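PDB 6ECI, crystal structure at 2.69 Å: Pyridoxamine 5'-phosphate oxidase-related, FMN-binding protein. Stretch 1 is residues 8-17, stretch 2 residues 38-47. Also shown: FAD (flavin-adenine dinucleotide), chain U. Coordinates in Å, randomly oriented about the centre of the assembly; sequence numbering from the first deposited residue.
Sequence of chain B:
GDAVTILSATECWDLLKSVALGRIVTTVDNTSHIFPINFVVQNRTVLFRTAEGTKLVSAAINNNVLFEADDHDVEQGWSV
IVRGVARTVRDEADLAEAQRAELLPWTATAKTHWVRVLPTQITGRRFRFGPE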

# COMPACT_ATOMS: atom_id res chain seq x y z
N SER B 8 -1.63 12.23 15.95
CA SER B 8 -2.13 11.53 17.11
C SER B 8 -3.01 10.35 16.69
O SER B 8 -3.34 10.18 15.51
N ALA B 9 -3.39 9.53 17.67
CA ALA B 9 -4.20 8.36 17.37
C ALA B 9 -5.59 8.75 16.90
O ALA B 9 -6.16 8.10 16.02
N THR B 10 -6.16 9.81 17.49
CA THR B 10 -7.52 10.19 17.13
C THR B 10 -7.60 10.74 15.71
O THR B 10 -8.63 10.61 15.05
N GLU B 11 -6.51 11.36 15.22
CA GLU B 11 -6.50 11.81 13.84
C GLU B 11 -6.35 10.63 12.88
O GLU B 11 -7.00 10.59 11.83
N CYS B 12 -5.51 9.66 13.24
CA CYS B 12 -5.26 8.52 12.36
C CYS B 12 -6.53 7.70 12.13
O CYS B 12 -6.88 7.39 10.99
N TRP B 13 -7.22 7.35 13.22
CA TRP B 13 -8.40 6.49 13.09
C TRP B 13 -9.50 7.17 12.28
O TRP B 13 -10.27 6.50 11.59
N ASP B 14 -9.59 8.50 12.36
CA ASP B 14 -10.57 9.21 11.54
C ASP B 14 -10.08 9.38 10.11
O ASP B 14 -10.86 9.20 9.16
N LEU B 15 -8.80 9.72 9.92
CA LEU B 15 -8.26 9.83 8.57
C LEU B 15 -8.44 8.52 7.80
O LEU B 15 -8.68 8.54 6.59
N LEU B 16 -8.34 7.38 8.49
CA LEU B 16 -8.59 6.10 7.84
C LEU B 16 -10.02 6.00 7.34
O LEU B 16 -10.27 5.34 6.32
N LYS B 17 -10.97 6.63 8.02
CA LYS B 17 -12.37 6.58 7.60
C LYS B 17 -12.65 7.42 6.37
O LYS B 17 -13.76 7.34 5.83
N ASN B 38 -10.35 -3.64 0.44
CA ASN B 38 -11.42 -2.73 0.81
C ASN B 38 -11.68 -2.90 2.30
O ASN B 38 -11.75 -4.02 2.80
N PHE B 39 -11.80 -1.78 3.02
CA PHE B 39 -11.84 -1.82 4.48
C PHE B 39 -12.76 -0.72 5.00
O PHE B 39 -13.04 0.27 4.32
N VAL B 40 -13.23 -0.92 6.24
CA VAL B 40 -13.80 0.15 7.05
C VAL B 40 -13.23 0.04 8.46
O VAL B 40 -12.73 -1.01 8.88
N VAL B 41 -13.30 1.16 9.18
CA VAL B 41 -12.82 1.25 10.55
C VAL B 41 -14.01 1.08 11.48
O VAL B 41 -15.04 1.73 11.31
N GLN B 42 -13.86 0.20 12.47
CA GLN B 42 -14.90 -0.06 13.47
C GLN B 42 -14.24 -0.16 14.84
O GLN B 42 -13.55 -1.15 15.12
N ASN B 43 -14.45 0.85 15.68
CA ASN B 43 -13.98 0.85 17.07
C ASN B 43 -12.48 0.55 17.15
O ASN B 43 -12.04 -0.39 17.81
N ARG B 44 -11.71 1.39 16.46
CA ARG B 44 -10.25 1.26 16.42
C ARG B 44 -9.84 -0.16 16.00
O ARG B 44 -8.94 -0.76 16.58
N THR B 45 -10.54 -0.69 15.01
CA THR B 45 -10.15 -1.92 14.34
C THR B 45 -10.31 -1.71 12.84
O THR B 45 -11.08 -0.86 12.39
N VAL B 46 -9.58 -2.50 12.06
CA VAL B 46 -9.59 -2.41 10.61
C VAL B 46 -10.33 -3.65 10.09
O VAL B 46 -9.77 -4.75 10.06
N LEU B 47 -11.58 -3.46 9.68
CA LEU B 47 -12.42 -4.56 9.23
C LEU B 47 -12.34 -4.73 7.72
O LEU B 47 -12.36 -3.74 6.98

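The helix that begins at Ala9 lies across a hairpin whose first strand, 38-41, runs at 136° to it, with the axes 8.7 Å apart at closest approach. No hydrogen bond joins the two stretches, so the contact rests on packing, of side chains against each other and against backbone.

Trp13 is the main protrusion of the helix. Its CB points toward the hairpin, and chi1 in the m well with chi2 at 111° lays the indole over the turn. Arg44 CA sits 3.5 Å from the centroid of the six-membered ring, only 6° off its normal, in a CH-pi contact, and Trp13 CH2 approaches Arg44 O to 3.3 Å. The positive phi of Arg44 (53°) accompanies this close backbone approach. The ring is further flanked by Val41 (t), with CG1 3.6 Å from Trp13 CE3, and by Val46 (t), whose CG2 lies 4.1 Å from Trp13 CZ3.

Arg44 starts sideways (chi1 m) and extends back along the helix. The Arg44 guanidinium presents a face to the indole, with Arg44 NE 3.5 Å from Trp13 CD1, and reaches the first turn, where Arg44 NH1 is 4.0 Å from Ala9 CB and Arg44 NH2 3.8 Å from Thr10 CA.

One turn on, the CB of Leu16 (m, t) sits over the hollow between Val41 and Phe39: it is 3.6 Å from Val41 CG2 and 4.2 Å from Phe39 CE2. Phe39 (p) brings CZ to 3.3 Å from Leu16 O. Lys17 borders this patch through its aliphatic part, CG lying 3.9 Å from Val41 CB, while NZ forms a salt bridge with Asp14 OD1 at 2.9 Å.

Other polar groups brace each stretch internally. Glu11 OE2 accepts from Ser8 N (2.7 Å) and Ser8 OG (2.6 Å) at the helix start; Thr45 OG1 donates to Gln42 O at a very short 2.4 Å. Away from the helix, Asn38 N donates to FAD O4 at 3.1 Å.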

# COMPACT_ATOMS: atom_id res chain seq x y z
CB SER B 8 -2.93 12.48 18.00
OG SER B 8 -4.13 12.87 17.36
CB ALA B 9 -4.28 7.45 18.59
CB THR B 10 -8.07 11.21 18.13
OG1 THR B 10 -9.42 11.57 17.78
CG2 THR B 10 -7.22 12.47 18.16
CB GLU B 11 -5.37 12.82 13.63
CG GLU B 11 -5.41 14.00 14.59
CD GLU B 11 -4.10 14.78 14.64
OE1 GLU B 11 -3.97 15.77 13.89
OE2 GLU B 11 -3.20 14.40 15.41
CB CYS B 12 -4.15 7.64 12.94
SG CYS B 12 -2.53 8.42 13.09
CB TRP B 13 -8.92 6.09 14.47
CG TRP B 13 -8.05 5.08 15.15
CD1 TRP B 13 -7.27 5.27 16.26
CD2 TRP B 13 -7.88 3.71 14.77
NE1 TRP B 13 -6.62 4.11 16.58
CE2 TRP B 13 -6.98 3.14 15.69
CE3 TRP B 13 -8.39 2.92 13.75
CZ2 TRP B 13 -6.58 1.80 15.61
CZ3 TRP B 13 -8.00 1.59 13.67
CH2 TRP B 13 -7.10 1.05 14.60
CB ASP B 14 -10.90 10.57 12.16
CG ASP B 14 -11.98 10.48 13.21
OD1 ASP B 14 -12.83 9.56 13.11
OD2 ASP B 14 -12.00 11.33 14.13
CB LEU B 15 -6.78 10.21 8.63
CG LEU B 15 -6.48 11.69 8.88
CD1 LEU B 15 -4.98 11.93 8.92
CD2 LEU B 15 -7.13 12.55 7.82
CB LEU B 16 -8.28 4.96 8.81
CG LEU B 16 -6.80 4.66 9.05
CD1 LEU B 16 -6.64 3.44 9.94
CD2 LEU B 16 -6.10 4.46 7.72
CB LYS B 17 -13.28 7.03 8.74
CG LYS B 17 -13.12 6.24 10.03
CD LYS B 17 -14.46 5.93 10.64
CE LYS B 17 -14.33 5.62 12.12
NZ LYS B 17 -13.81 6.79 12.87
CB ASN B 38 -12.67 -3.03 -0.02
CG ASN B 38 -13.87 -2.21 0.40
OD1 ASN B 38 -15.00 -2.69 0.37
ND2 ASN B 38 -13.63 -0.97 0.80
CB PHE B 39 -10.45 -1.64 5.08
CG PHE B 39 -9.99 -0.21 5.12
CD1 PHE B 39 -9.44 0.39 4.00
CD2 PHE B 39 -10.11 0.54 6.28
CE1 PHE B 39 -9.02 1.71 4.03
CE2 PHE B 39 -9.69 1.86 6.32
CZ PHE B 39 -9.14 2.45 5.19
CB VAL B 40 -15.35 0.13 7.12
CG1 VAL B 40 -15.95 -0.03 5.74
CG2 VAL B 40 -15.83 -0.97 8.05
CB VAL B 41 -12.11 2.59 10.80
CG1 VAL B 41 -11.69 2.70 12.25
CG2 VAL B 41 -10.92 2.73 9.87
CB GLN B 42 -15.67 -1.34 13.16
CG GLN B 42 -16.72 -1.21 12.08
CD GLN B 42 -17.62 -2.43 12.03
OE1 GLN B 42 -17.24 -3.51 12.48
NE2 GLN B 42 -18.82 -2.26 11.48
CB ASN B 43 -14.78 -0.14 17.92
CG ASN B 43 -16.27 0.05 17.80
OD1 ASN B 43 -17.00 -0.87 17.44
ND2 ASN B 43 -16.74 1.26 18.10
CB ARG B 44 -9.62 1.63 17.77
CG ARG B 44 -10.21 2.90 18.37
CD ARG B 44 -9.19 3.70 19.16
NE ARG B 44 -9.42 5.14 18.97
CZ ARG B 44 -8.63 6.09 19.45
NH1 ARG B 44 -7.54 5.78 20.15
NH2 ARG B 44 -8.92 7.37 19.22
CB THR B 45 -10.97 -3.15 14.78
OG1 THR B 45 -12.29 -3.06 14.25
CG2 THR B 45 -11.04 -3.24 16.29
CB VAL B 46 -8.18 -2.31 10.03
CG1 VAL B 46 -8.23 -2.16 8.51
CG2 VAL B 46 -7.44 -1.13 10.65
CB LEU B 47 -13.87 -4.33 9.64
CG LEU B 47 -14.89 -5.33 9.09
CD1 LEU B 47 -14.68 -6.71 9.71
CD2 LEU B 47 -16.30 -4.85 9.33
PA FAD U . -1.68 -15.38 -5.77
O1A FAD U . -2.12 -16.21 -6.92
O2A FAD U . -1.22 -16.16 -4.53
O5B FAD U . -0.55 -14.36 -6.18
C5B FAD U . 0.58 -14.77 -6.97
C4B FAD U . 1.36 -13.53 -7.34
O4B FAD U . 0.48 -12.59 -8.00
C3B FAD U . 1.93 -12.75 -6.16
O3B FAD U . 3.19 -13.28 -5.76
C2B FAD U . 2.05 -11.33 -6.72
O2B FAD U . 3.29 -11.10 -7.39
C1B FAD U . 0.87 -11.26 -7.70
N9A FAD U . -0.27 -10.55 -7.16
C8A FAD U . -1.22 -11.03 -6.30
N7A FAD U . -2.14 -10.16 -5.96
C5A FAD U . -1.76 -9.01 -6.65
C6A FAD U . -2.32 -7.72 -6.71
N6A FAD U . -3.42 -7.35 -6.06
N1A FAD U . -1.70 -6.81 -7.50
C2A FAD U . -0.60 -7.18 -8.16
N3A FAD U . 0.02 -8.36 -8.17
C4A FAD U . -0.62 -9.24 -7.38
N1 FAD U . -9.03 -9.48 -1.66
C2 FAD U . -9.77 -9.71 -0.54
O2 FAD U . -9.80 -10.82 0.01
N3 FAD U . -10.53 -8.69 0.00
C4 FAD U . -10.62 -7.40 -0.48
O4 FAD U . -11.33 -6.57 0.09
C4X FAD U . -9.82 -7.16 -1.67
N5 FAD U . -9.84 -5.97 -2.20
C5X FAD U . -9.07 -5.75 -3.34
C6 FAD U . -9.08 -4.49 -3.92
C7 FAD U . -8.33 -4.21 -5.06
C7M FAD U . -8.36 -2.83 -5.66
C8 FAD U . -7.55 -5.23 -5.63
C8M FAD U . -6.73 -4.97 -6.87
C9 FAD U . -7.54 -6.50 -5.05
C9A FAD U . -8.29 -6.76 -3.92
N10 FAD U . -8.30 -8.03 -3.31
C10 FAD U . -9.05 -8.27 -2.18
C1' FAD U . -7.50 -9.13 -3.86
C2' FAD U . -6.26 -9.45 -3.03
O2' FAD U . -5.18 -8.60 -3.41
C3' FAD U . -5.88 -10.91 -3.23
O3' FAD U . -5.89 -11.61 -1.99
C4' FAD U . -4.51 -11.08 -3.89
O4' FAD U . -4.66 -10.76 -5.27
C5' FAD U . -3.91 -12.45 -3.68
O5' FAD U . -4.82 -13.45 -4.20
P FAD U . -4.29 -14.80 -4.82
O1P FAD U . -5.14 -15.16 -6.04
O2P FAD U . -4.19 -15.86 -3.79
O3P FAD U . -2.84 -14.40 -5.33